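Local coordinates for SVS_variant_AS1 (Streptomyces sp. CWA1, PDB 6TJA), which is an engineered ancestral-type class I terpene cyclase, related to spiroviolene synthase, that probably cyclises geranylgeranyl diphosphate, at the interface of chains A and B. Numbering follows the deposited sequence. Chains: chain A/B, SVS_variant_AS1.

Contact 1: the interface of chains A and B. Residues chain A 115, 117; chain B 352, 358.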
ATOM      1  N   GLU A 115       5.249  -8.363   6.087  1.00 28.30           N
ATOM      2  CA  GLU A 115       6.025  -8.576   4.842  1.00 31.10           C
ATOM      3  C   GLU A 115       7.343  -9.315   5.117  1.00 31.31           C
ATOM      4  O   GLU A 115       7.862  -9.904   4.178  1.00 34.81           O
ATOM      5  CB  GLU A 115       6.345  -7.233   4.183  1.00 30.55           C
ATOM      6  CG  GLU A 115       5.089  -6.512   3.748  1.00 31.36           C
ATOM      7  CD  GLU A 115       5.237  -5.340   2.800  1.00 33.21           C
ATOM      8  OE1 GLU A 115       6.000  -5.461   1.816  1.00 34.85           O
ATOM      9  OE2 GLU A 115       4.516  -4.333   3.017  1.00 31.04           O
ATOM     10  N   PRO A 117       9.035 -12.054   7.736  1.00 38.97           N
ATOM     11  CA  PRO A 117       8.930 -13.061   8.787  1.00 40.78           C
ATOM     12  C   PRO A 117      10.043 -12.985   9.807  1.00 37.95           C
ATOM     13  O   PRO A 117       9.832 -13.395  10.902  1.00 36.30           O
ATOM     14  CB  PRO A 117       8.987 -14.378   8.028  1.00 39.79           C
ATOM     15  CG  PRO A 117       8.695 -14.047   6.651  1.00 42.23           C
ATOM     16  CD  PRO A 117       9.154 -12.656   6.415  1.00 42.78           C
TER
ATOM     17  N   TRP B 352      15.596 -11.919   6.380  1.00 34.70           N
ATOM     18  CA  TRP B 352      15.001 -12.886   5.426  1.00 33.35           C
ATOM     19  C   TRP B 352      15.676 -12.751   4.060  1.00 32.25           C
ATOM     20  O   TRP B 352      15.634 -13.700   3.289  1.00 32.65           O
ATOM     21  CB  TRP B 352      13.480 -12.733   5.359  1.00 31.87           C
ATOM     22  CG  TRP B 352      12.971 -11.467   4.748  1.00 28.69           C
ATOM     23  CD1 TRP B 352      12.734 -10.278   5.373  1.00 29.69           C
ATOM     24  CD2 TRP B 352      12.560 -11.286   3.392  1.00 28.78           C
ATOM     25  NE1 TRP B 352      12.235  -9.355   4.491  1.00 28.78           N
ATOM     26  CE2 TRP B 352      12.109  -9.946   3.266  1.00 32.08           C
ATOM     27  CE3 TRP B 352      12.538 -12.115   2.270  1.00 29.61           C
ATOM     28  CZ2 TRP B 352      11.641  -9.421   2.060  1.00 30.24           C
ATOM     29  CZ3 TRP B 352      12.071 -11.599   1.078  1.00 31.56           C
ATOM     30  CH2 TRP B 352      11.633 -10.269   0.976  1.00 30.98           C
ATOM     31  N   LEU B 358      13.573 -19.776   2.816  1.00 51.56           N
ATOM     32  CA  LEU B 358      12.387 -18.899   2.682  1.00 54.19           C
ATOM     33  C   LEU B 358      12.272 -18.318   1.253  1.00 54.65           C
ATOM     34  O   LEU B 358      11.134 -17.976   0.869  1.00 56.92           O
ATOM     35  CB  LEU B 358      12.533 -17.845   3.781  1.00 57.04           C
ATOM     36  CG  LEU B 358      11.446 -16.787   3.858  1.00 62.13           C
ATOM     37  CD1 LEU B 358      11.157 -16.431   5.307  1.00 67.07           C
ATOM     38  CD2 LEU B 358      11.855 -15.554   3.068  1.00 68.63           C
TER
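A:Pro117 meets B:Leu358 where the chain of A has just run off the end of helix 100-115, CA of A:Pro117 standing 9.1 Å from CA of B:Leu358, with side chains reaching across the gap. A:Glu115 is the last residue of that helix, and its carbonyl, like the proline two positions on, faces chain B. On the other side, B:Trp352 lies in the short 3-10 helix 348-354, and B:Leu358 follows in the C-terminal tail.

The pyrrolidine of A:Pro117 serves two neighbours with different atoms. Its outer carbons, CB and CG, are turned to the leucine: CG lies 3.7 Å from CD1 of B:Leu358. The two side chains cross obliquely, and the CD1 methyl is the one that meets the ring. A chi1 of 179° sets CG of B:Leu358 opposite the main-chain nitrogen, and the branched end points to chain A; the leucine is poorly ordered, however, and the exact placing of its methyls is uncertain.

The ring carbon next to the nitrogen, CD, stands over the indole of B:Trp352, 4.3 Å from CG, a loose approach. A:Glu115 addresses the same face of the indole through its backbone, not its side chain: the carbonyl O sits 4.1 Å above the plane, displaced toward the rim. The carboxylate is carried elsewhere, with OE1 6.9 Å from CZ2 of the tryptophan, so within this patch the glutamate appears to meet the indole chiefly through its backbone.

The patch illustrates how a helix terminus can lie against a C-terminal segment through apolar carbons. It hides 92 Å² of protein surface, with the proline the main contributor. A rigid ring suits this role, since it presents its carbons with little freedom to turn. Within chain B the tail also turns back on the 3-10 helix: as modelled, CD2 of the poorly ordered B:Leu358 lies 3.6 Å from CE3 of B:Trp352.

Contact 2: the interface of chains A and B. Residues chain A 105, 109, 122; chain B 162, 177.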
ATOM      1  N   ALA A 105       4.407   5.336  13.043  1.00 26.99           N
ATOM      2  CA  ALA A 105       5.529   4.428  13.345  1.00 28.64           C
ATOM      3  C   ALA A 105       4.974   3.022  13.589  1.00 29.22           C
ATOM      4  O   ALA A 105       5.536   2.044  13.025  1.00 25.86           O
ATOM      5  CB  ALA A 105       6.345   4.930  14.513  1.00 29.13           C
ATOM      6  N   ARG A 109       5.801  -0.401  11.550  1.00 27.56           N
ATOM      7  CA  ARG A 109       6.357  -1.611  12.227  1.00 31.38           C
ATOM      8  C   ARG A 109       5.437  -2.810  11.937  1.00 30.74           C
ATOM      9  O   ARG A 109       5.948  -3.851  11.561  1.00 30.72           O
ATOM     10  CB  ARG A 109       6.597  -1.393  13.725  1.00 33.68           C
ATOM     11  CG  ARG A 109       7.740  -0.430  14.058  1.00 42.59           C
ATOM     12  CD  ARG A 109       8.201  -0.350  15.514  1.00 41.32           C
ATOM     13  NE  ARG A 109       7.065  -0.392  16.412  1.00 50.07           N
ATOM     14  CZ  ARG A 109       6.436   0.676  16.937  1.00 61.91           C
ATOM     15  NH1 ARG A 109       6.856   1.911  16.686  1.00 57.78           N
ATOM     16  NH2 ARG A 109       5.385   0.493  17.731  1.00 57.07           N
ATOM     17  N   ASN A 122       9.148  -6.203  19.165  1.00 61.47           N
ATOM     18  CA  ASN A 122       9.443  -5.070  20.022  1.00 62.48           C
ATOM     19  C   ASN A 122       8.329  -4.631  20.999  1.00 55.84           C
ATOM     20  O   ASN A 122       7.857  -3.520  20.980  1.00 54.99           O
ATOM     21  CB  ASN A 122      10.234  -3.937  19.343  1.00 70.41           C
ATOM     22  CG  ASN A 122       9.448  -3.185  18.326  1.00 71.28           C
ATOM     23  OD1 ASN A 122       8.378  -2.712  18.611  1.00 76.81           O
ATOM     24  ND2 ASN A 122       9.992  -3.052  17.132  1.00 68.28           N
TER
ATOM     25  N   TRP B 162       5.935   7.893   8.323  1.00 24.30           N
ATOM     26  CA  TRP B 162       6.751   7.358   9.433  1.00 25.86           C
ATOM     27  C   TRP B 162       7.894   8.337   9.734  1.00 26.82           C
ATOM     28  O   TRP B 162       8.089   8.717  10.891  1.00 26.33           O
ATOM     29  CB  TRP B 162       7.249   5.973   9.037  1.00 27.73           C
ATOM     30  CG  TRP B 162       7.912   5.158  10.103  1.00 27.89           C
ATOM     31  CD1 TRP B 162       8.323   5.540  11.339  1.00 27.94           C
ATOM     32  CD2 TRP B 162       8.305   3.785   9.961  1.00 29.54           C
ATOM     33  NE1 TRP B 162       8.886   4.484  11.994  1.00 26.95           N
ATOM     34  CE2 TRP B 162       8.907   3.401  11.174  1.00 26.77           C
ATOM     35  CE3 TRP B 162       8.196   2.847   8.924  1.00 29.44           C
ATOM     36  CZ2 TRP B 162       9.382   2.111  11.389  1.00 29.48           C
ATOM     37  CZ3 TRP B 162       8.678   1.571   9.130  1.00 30.49           C
ATOM     38  CH2 TRP B 162       9.256   1.209  10.348  1.00 31.11           C
ATOM     39  N   ASP B 177      14.363  -0.204  12.658  1.00 32.05           N
ATOM     40  CA  ASP B 177      13.257   0.715  12.295  1.00 30.16           C
ATOM     41  C   ASP B 177      13.740   1.659  11.189  1.00 28.66           C
ATOM     42  O   ASP B 177      13.008   1.807  10.198  1.00 27.33           O
ATOM     43  CB  ASP B 177      12.730   1.492  13.511  1.00 32.87           C
ATOM     44  CG  ASP B 177      11.817   0.715  14.445  1.00 32.76           C
ATOM     45  OD1 ASP B 177      11.335  -0.344  14.058  1.00 35.41           O
ATOM     46  OD2 ASP B 177      11.579   1.202  15.558  1.00 39.66           O
TER
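Helix 100-115 of chain A packs here against helices 143-169 and 175-185 of chain B, a helix-on-helix contact between two all-alpha terpene synthase folds. A:Ala105 lies over the indole of B:Trp162: its CA is 3.8 Å from the centre of the five-membered ring, a CH-pi contact, and its CB is 3.6 Å from NE1. The carbonyl O of A:Ala105 stands above the same ring system, toward the rim. The indole swings out to chain A, beneath the alanine, because chi1 (-170°) points CG away from the tryptophan's own amide nitrogen.

One turn along, A:Arg109 continues the surface. Its CG approaches CZ2 of the indole at 4.0 Å, while the guanidinium plane is steeply inclined to the ring, at 76°. CD of the arginine touches OD1 of B:Asp177 at 3.5 Å. The charged ends do not meet, NE being 4.9 Å from OD2, because the chain bends at chi3; any attraction between them would be long-range. A:Asn122, poorly ordered, borders the carboxylate more distantly.

Exchanging B:Trp162 for an alanine would probably strip A:Ala105 of its aromatic platform and open a gap between helices 100-115 and 143-169. By fitting a small residue to a broad ring, the site probably helps to hold the two subunits together.

Contact 1 and contact 2 have centres about 17 Å apart and share helix 100-115 of chain A: contact 2 uses its middle, contact 1 its last residue. Both also draw on the loop that follows, through A:Pro117 in contact 1 and A:Asn122 in contact 2. Chain B answers with quite separate elements, helices 143-169 and 175-185 in contact 2, the 3-10 helix 348-354 and the C-terminal tail in contact 1. Because the interface is two-fold symmetric, each contact recurs with the chains exchanged. The two-fold pairing would suit a homodimer, but the crystal alone does not show whether this pair forms in solution.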